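Local coordinates for uncharacterized protein (Bacteroides vulgatus, PDB 4Q88), which is of unknown function but belongs to glycoside hydrolase family 88 and is therefore probably a carbohydrate-cleaving hydrolase, at residues P270-L283 / Y296-K308. Numbering follows the deposited sequence.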
loop_
_atom_site.group_PDB
_atom_site.type_symbol
_atom_site.label_atom_id
_atom_site.label_comp_id
_atom_site.label_asym_id
_atom_site.label_seq_id
_atom_site.Cartn_x
_atom_site.Cartn_y
_atom_site.Cartn_z
ATOM N N PRO A 270 -4.478 3.107 19.395
ATOM C CA PRO A 270 -4.802 2.542 18.086
ATOM C C PRO A 270 -4.443 3.422 16.907
ATOM O O PRO A 270 -4.598 4.669 16.952
ATOM C CB PRO A 270 -6.313 2.405 18.114
ATOM C CG PRO A 270 -6.775 2.685 19.474
ATOM C CD PRO A 270 -5.651 3.208 20.299
ATOM N N GLU A 271 -4.019 2.759 15.823
ATOM C CA GLU A 271 -3.908 3.363 14.509
ATOM C C GLU A 271 -4.273 2.261 13.488
ATOM O O GLU A 271 -3.848 1.120 13.624
ATOM C CB GLU A 271 -2.518 3.968 14.240
ATOM C CG GLU A 271 -2.533 4.998 13.101
ATOM C CD GLU A 271 -2.564 4.374 11.693
ATOM O OE1 GLU A 271 -1.829 3.389 11.504
ATOM O OE2 GLU A 271 -3.305 4.897 10.793
ATOM N N THR A 272 -5.112 2.616 12.529
ATOM C CA THR A 272 -5.717 1.627 11.628
ATOM C C THR A 272 -4.949 1.361 10.330
ATOM O O THR A 272 -5.012 0.237 9.810
ATOM C CB THR A 272 -7.147 2.045 11.319
ATOM O OG1 THR A 272 -7.901 1.949 12.538
ATOM C CG2 THR A 272 -7.793 1.177 10.215
ATOM N N SER A 273 -4.380 2.391 9.726
ATOM C CA SER A 273 -3.876 2.224 8.361
ATOM C C SER A 273 -2.667 1.320 8.326
ATOM O O SER A 273 -2.616 0.400 7.508
ATOM C CB SER A 273 -3.598 3.554 7.676
ATOM O OG SER A 273 -2.629 4.335 8.375
ATOM N N GLY A 274 -1.717 1.503 9.238
ATOM C CA GLY A 274 -0.612 0.548 9.331
ATOM C C GLY A 274 -1.085 -0.867 9.624
ATOM O O GLY A 274 -0.804 -1.831 8.883
ATOM N N THR A 275 -1.932 -0.963 10.628
ATOM C CA THR A 275 -2.519 -2.221 11.026
ATOM C C THR A 275 -3.159 -2.919 9.847
ATOM O O THR A 275 -2.966 -4.126 9.699
ATOM C CB THR A 275 -3.550 -2.021 12.162
ATOM O OG1 THR A 275 -2.887 -1.371 13.275
ATOM C CG2 THR A 275 -4.134 -3.275 12.583
ATOM N N ALA A 276 -3.919 -2.191 9.035
ATOM C CA ALA A 276 -4.675 -2.864 7.940
ATOM C C ALA A 276 -3.714 -3.372 6.865
ATOM O O ALA A 276 -3.868 -4.486 6.341
ATOM C CB ALA A 276 -5.679 -1.890 7.324
ATOM N N LEU A 277 -2.704 -2.574 6.551
ATOM C CA LEU A 277 -1.673 -2.994 5.586
ATOM C C LEU A 277 -0.911 -4.221 6.061
ATOM O O LEU A 277 -0.664 -5.173 5.278
ATOM C CB LEU A 277 -0.734 -1.863 5.259
ATOM C CG LEU A 277 -1.426 -0.689 4.510
ATOM C CD1 LEU A 277 -0.570 0.541 4.679
ATOM C CD2 LEU A 277 -1.642 -1.040 3.063
ATOM N N PHE A 278 -0.553 -4.223 7.334
ATOM C CA PHE A 278 0.120 -5.411 7.903
ATOM C C PHE A 278 -0.799 -6.635 7.836
ATOM O O PHE A 278 -0.372 -7.730 7.501
ATOM C CB PHE A 278 0.523 -5.193 9.336
ATOM C CG PHE A 278 1.611 -4.127 9.538
ATOM C CD1 PHE A 278 2.712 -4.073 8.720
ATOM C CD2 PHE A 278 1.526 -3.259 10.595
ATOM C CE1 PHE A 278 3.734 -3.169 8.942
ATOM C CE2 PHE A 278 2.513 -2.307 10.804
ATOM C CZ PHE A 278 3.618 -2.246 9.962
ATOM N N THR A 279 -2.072 -6.451 8.199
ATOM C CA THR A 279 -2.998 -7.569 8.231
ATOM C C THR A 279 -3.125 -8.171 6.831
ATOM O O THR A 279 -3.194 -9.412 6.678
ATOM C CB THR A 279 -4.361 -7.110 8.803
ATOM O OG1 THR A 279 -4.149 -6.582 10.125
ATOM C CG2 THR A 279 -5.337 -8.261 8.867
ATOM N N TYR A 280 -3.272 -7.300 5.819
ATOM C CA TYR A 280 -3.284 -7.753 4.435
ATOM C C TYR A 280 -2.085 -8.590 4.129
ATOM O O TYR A 280 -2.168 -9.722 3.572
ATOM C CB TYR A 280 -3.366 -6.557 3.447
ATOM C CG TYR A 280 -3.130 -6.976 2.009
ATOM C CD1 TYR A 280 -4.057 -7.801 1.339
ATOM C CD2 TYR A 280 -1.958 -6.638 1.340
ATOM C CE1 TYR A 280 -3.814 -8.232 0.028
ATOM C CE2 TYR A 280 -1.724 -7.088 0.013
ATOM C CZ TYR A 280 -2.652 -7.853 -0.624
ATOM O OH TYR A 280 -2.416 -8.289 -1.900
ATOM N N GLY A 281 -0.918 -8.088 4.488
ATOM C CA GLY A 281 0.312 -8.785 4.151
ATOM C C GLY A 281 0.416 -10.147 4.842
ATOM O O GLY A 281 0.820 -11.148 4.200
ATOM N N PHE A 282 0.006 -10.218 6.104
ATOM C CA PHE A 282 0.102 -11.477 6.847
ATOM C C PHE A 282 -0.899 -12.500 6.258
ATOM O O PHE A 282 -0.567 -13.637 6.021
ATOM C CB PHE A 282 -0.224 -11.253 8.320
ATOM C CG PHE A 282 0.911 -10.631 9.120
ATOM C CD1 PHE A 282 2.069 -11.318 9.296
ATOM C CD2 PHE A 282 0.762 -9.428 9.751
ATOM C CE1 PHE A 282 3.105 -10.819 10.060
ATOM C CE2 PHE A 282 1.786 -8.935 10.550
ATOM C CZ PHE A 282 2.961 -9.614 10.672
ATOM N N LEU A 283 -2.121 -12.047 6.008
ATOM C CA LEU A 283 -3.149 -12.954 5.438
ATOM C C LEU A 283 -2.681 -13.460 4.058
ATOM O O LEU A 283 -2.777 -14.663 3.776
ATOM C CB LEU A 283 -4.481 -12.238 5.360
ATOM C CG LEU A 283 -5.196 -11.989 6.680
ATOM C CD1 LEU A 283 -6.282 -10.950 6.426
ATOM C CD2 LEU A 283 -5.747 -13.294 7.285
ATOM N N TYR A 296 1.691 -17.440 12.426
ATOM C CA TYR A 296 1.110 -16.134 12.102
ATOM C C TYR A 296 -0.390 -16.045 12.244
ATOM O O TYR A 296 -0.904 -14.946 12.239
ATOM C CB TYR A 296 1.555 -15.638 10.742
ATOM C CG TYR A 296 3.034 -15.337 10.754
ATOM C CD1 TYR A 296 3.514 -14.178 11.350
ATOM C CD2 TYR A 296 3.943 -16.225 10.247
ATOM C CE1 TYR A 296 4.874 -13.928 11.440
ATOM C CE2 TYR A 296 5.302 -15.971 10.296
ATOM C CZ TYR A 296 5.756 -14.806 10.921
ATOM O OH TYR A 296 7.085 -14.566 10.946
ATOM N N SER A 297 -1.104 -17.175 12.334
ATOM C CA SER A 297 -2.586 -17.085 12.457
ATOM C C SER A 297 -3.024 -16.333 13.771
ATOM O O SER A 297 -3.897 -15.524 13.727
ATOM C CB SER A 297 -3.303 -18.449 12.162
ATOM O OG SER A 297 -3.179 -18.882 10.785
ATOM N N PRO A 298 -2.347 -16.494 14.904
ATOM C CA PRO A 298 -2.665 -15.678 16.089
ATOM C C PRO A 298 -2.485 -14.152 15.918
ATOM O O PRO A 298 -3.230 -13.330 16.485
ATOM C CB PRO A 298 -1.692 -16.184 17.149
ATOM C CG PRO A 298 -1.284 -17.537 16.674
ATOM C CD PRO A 298 -1.332 -17.520 15.189
ATOM N N ILE A 299 -1.471 -13.780 15.152
ATOM C CA ILE A 299 -1.222 -12.357 14.855
ATOM C C ILE A 299 -2.405 -11.809 14.036
ATOM O O ILE A 299 -2.928 -10.708 14.312
ATOM C CB ILE A 299 0.102 -12.197 14.045
ATOM C CG1 ILE A 299 1.257 -12.832 14.786
ATOM C CG2 ILE A 299 0.380 -10.752 13.666
ATOM C CD1 ILE A 299 1.593 -12.265 16.140
ATOM N N VAL A 300 -2.808 -12.555 12.999
ATOM C CA VAL A 300 -3.886 -12.095 12.149
ATOM C C VAL A 300 -5.220 -12.119 12.898
ATOM O O VAL A 300 -6.061 -11.259 12.657
ATOM C CB VAL A 300 -4.041 -12.820 10.773
ATOM C CG1 VAL A 300 -2.784 -12.691 9.949
ATOM C CG2 VAL A 300 -4.444 -14.257 10.849
ATOM N N GLU A 301 -5.416 -13.063 13.802
ATOM C CA GLU A 301 -6.709 -13.083 14.534
ATOM C C GLU A 301 -6.846 -11.812 15.394
ATOM O O GLU A 301 -7.888 -11.172 15.383
ATOM C CB GLU A 301 -6.875 -14.333 15.398
ATOM C CG GLU A 301 -7.001 -15.628 14.585
ATOM C CD GLU A 301 -8.089 -15.617 13.530
ATOM O OE1 GLU A 301 -9.191 -15.080 13.793
ATOM O OE2 GLU A 301 -7.848 -16.151 12.413
ATOM N N LYS A 302 -5.777 -11.434 16.093
ATOM C CA LYS A 302 -5.810 -10.228 16.935
ATOM C C LYS A 302 -5.970 -8.973 16.096
ATOM O O LYS A 302 -6.707 -8.053 16.474
ATOM C CB LYS A 302 -4.557 -10.129 17.795
ATOM C CG LYS A 302 -4.408 -11.258 18.806
ATOM C CD LYS A 302 -3.015 -11.253 19.441
ATOM C CE LYS A 302 -2.894 -12.261 20.574
ATOM N NZ LYS A 302 -2.792 -13.679 20.115
ATOM N N ALA A 303 -5.260 -8.919 14.971
ATOM C CA ALA A 303 -5.327 -7.757 14.083
ATOM C C ALA A 303 -6.676 -7.577 13.439
ATOM O O ALA A 303 -7.225 -6.476 13.386
ATOM C CB ALA A 303 -4.244 -7.861 13.011
ATOM N N TRP A 304 -7.181 -8.662 12.882
ATOM C CA TRP A 304 -8.479 -8.617 12.201
ATOM C C TRP A 304 -9.560 -8.299 13.234
ATOM O O TRP A 304 -10.470 -7.494 12.942
ATOM C CB TRP A 304 -8.766 -9.918 11.384
ATOM C CG TRP A 304 -10.156 -9.874 10.856
ATOM C CD1 TRP A 304 -11.251 -10.603 11.290
ATOM C CD2 TRP A 304 -10.654 -8.939 9.892
ATOM N NE1 TRP A 304 -12.388 -10.189 10.606
ATOM C CE2 TRP A 304 -12.052 -9.159 9.763
ATOM C CE3 TRP A 304 -10.059 -7.956 9.114
ATOM C CZ2 TRP A 304 -12.841 -8.406 8.898
ATOM C CZ3 TRP A 304 -10.839 -7.208 8.249
ATOM C CH2 TRP A 304 -12.226 -7.443 8.143
ATOM N N ASN A 305 -9.448 -8.851 14.434
ATOM C CA ASN A 305 -10.438 -8.551 15.472
ATOM C C ASN A 305 -10.447 -7.057 15.819
ATOM O O ASN A 305 -11.512 -6.433 15.935
ATOM C CB ASN A 305 -10.229 -9.394 16.733
ATOM C CG ASN A 305 -11.257 -9.059 17.795
ATOM O OD1 ASN A 305 -12.447 -9.295 17.608
ATOM N ND2 ASN A 305 -10.819 -8.419 18.863
ATOM N N TYR A 306 -9.257 -6.458 15.887
ATOM C CA TYR A 306 -9.173 -4.996 16.067
ATOM C C TYR A 306 -9.843 -4.245 14.911
ATOM O O TYR A 306 -10.621 -3.291 15.122
ATOM C CB TYR A 306 -7.708 -4.519 16.196
ATOM C CG TYR A 306 -7.619 -3.026 15.905
ATOM C CD1 TYR A 306 -7.840 -2.105 16.892
ATOM C CD2 TYR A 306 -7.310 -2.557 14.626
ATOM C CE1 TYR A 306 -7.759 -0.752 16.633
ATOM C CE2 TYR A 306 -7.261 -1.197 14.338
ATOM C CZ TYR A 306 -7.482 -0.303 15.366
ATOM O OH TYR A 306 -7.466 1.028 15.107
ATOM N N LEU A 307 -9.535 -4.648 13.678
ATOM C CA LEU A 307 -10.077 -3.958 12.523
ATOM C C LEU A 307 -11.623 -4.044 12.509
ATOM O O LEU A 307 -12.280 -3.060 12.168
ATOM C CB LEU A 307 -9.547 -4.537 11.224
ATOM C CG LEU A 307 -8.035 -4.224 11.006
ATOM C CD1 LEU A 307 -7.487 -4.976 9.820
ATOM C CD2 LEU A 307 -7.856 -2.730 10.802
ATOM N N LYS A 308 -12.138 -5.232 12.803
ATOM C CA LYS A 308 -13.591 -5.529 12.668
ATOM C C LYS A 308 -14.368 -4.892 13.813
ATOM O O LYS A 308 -15.502 -4.453 13.622
ATOM C CB LYS A 308 -13.802 -7.040 12.661
ATOM C CG LYS A 308 -15.222 -7.550 12.756
ATOM C CD LYS A 308 -15.234 -9.061 12.958
ATOM C CE LYS A 308 -16.556 -9.654 12.493
ATOM N NZ LYS A 308 -16.616 -11.128 12.771
#
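Leu307 is the knob of this interface: its forked end drops into a hollow of the facing helix walled by Thr272, Thr275, Ala276 and Thr279. CD2 enters between the Thr272 and Thr275 methyls, 4.0 Å from Thr272 CG2, while CD1 meets the end of Thr279. One turn back, the small Ala303 probably permits the close approach here, its CB lying 3.2 Å from Thr279 OG1. That hydroxyl stands beside its own backbone N and turns back to Thr275 O, which also accepts from Thr279 N on the opposite face of the carbonyl. Helices 272-287 and 293-311 form an antiparallel hairpin, their local axes 9.7 Å apart at 144°, consistent with the (alpha/alpha)6 barrel of six-hairpin glycosidases. Beyond Ala303, Val300 CG1 pushes against Phe282 CB, 3.4 Å away, and Leu283 CD2 lies obliquely across Val300, against its CB and both methyls. Ile299 CG2 sits over one face of the Phe282 ring, and on that same side, farther out, the Tyr296 ring lies nearly parallel (25°) but slid aside with little overlap, centroids 5.6 Å apart. Helix 233-249 packs on the Phe282 ring as well. At the other end Tyr306, with CG anti to the backbone N (chi1 161°), extends past the Thr275 methyl, and Tyr306 OH donates to Thr272 OG1 at 2.8 Å, close to the ring plane; Thr272 OG1 also bonds Gly319 O. Replacing this tyrosine by an alanine would probably leave a gap beside Thr275 and deprive Thr272 of its donor. Pro270 CB touches the phenol end obliquely, 3.8 Å from Tyr306 CE1.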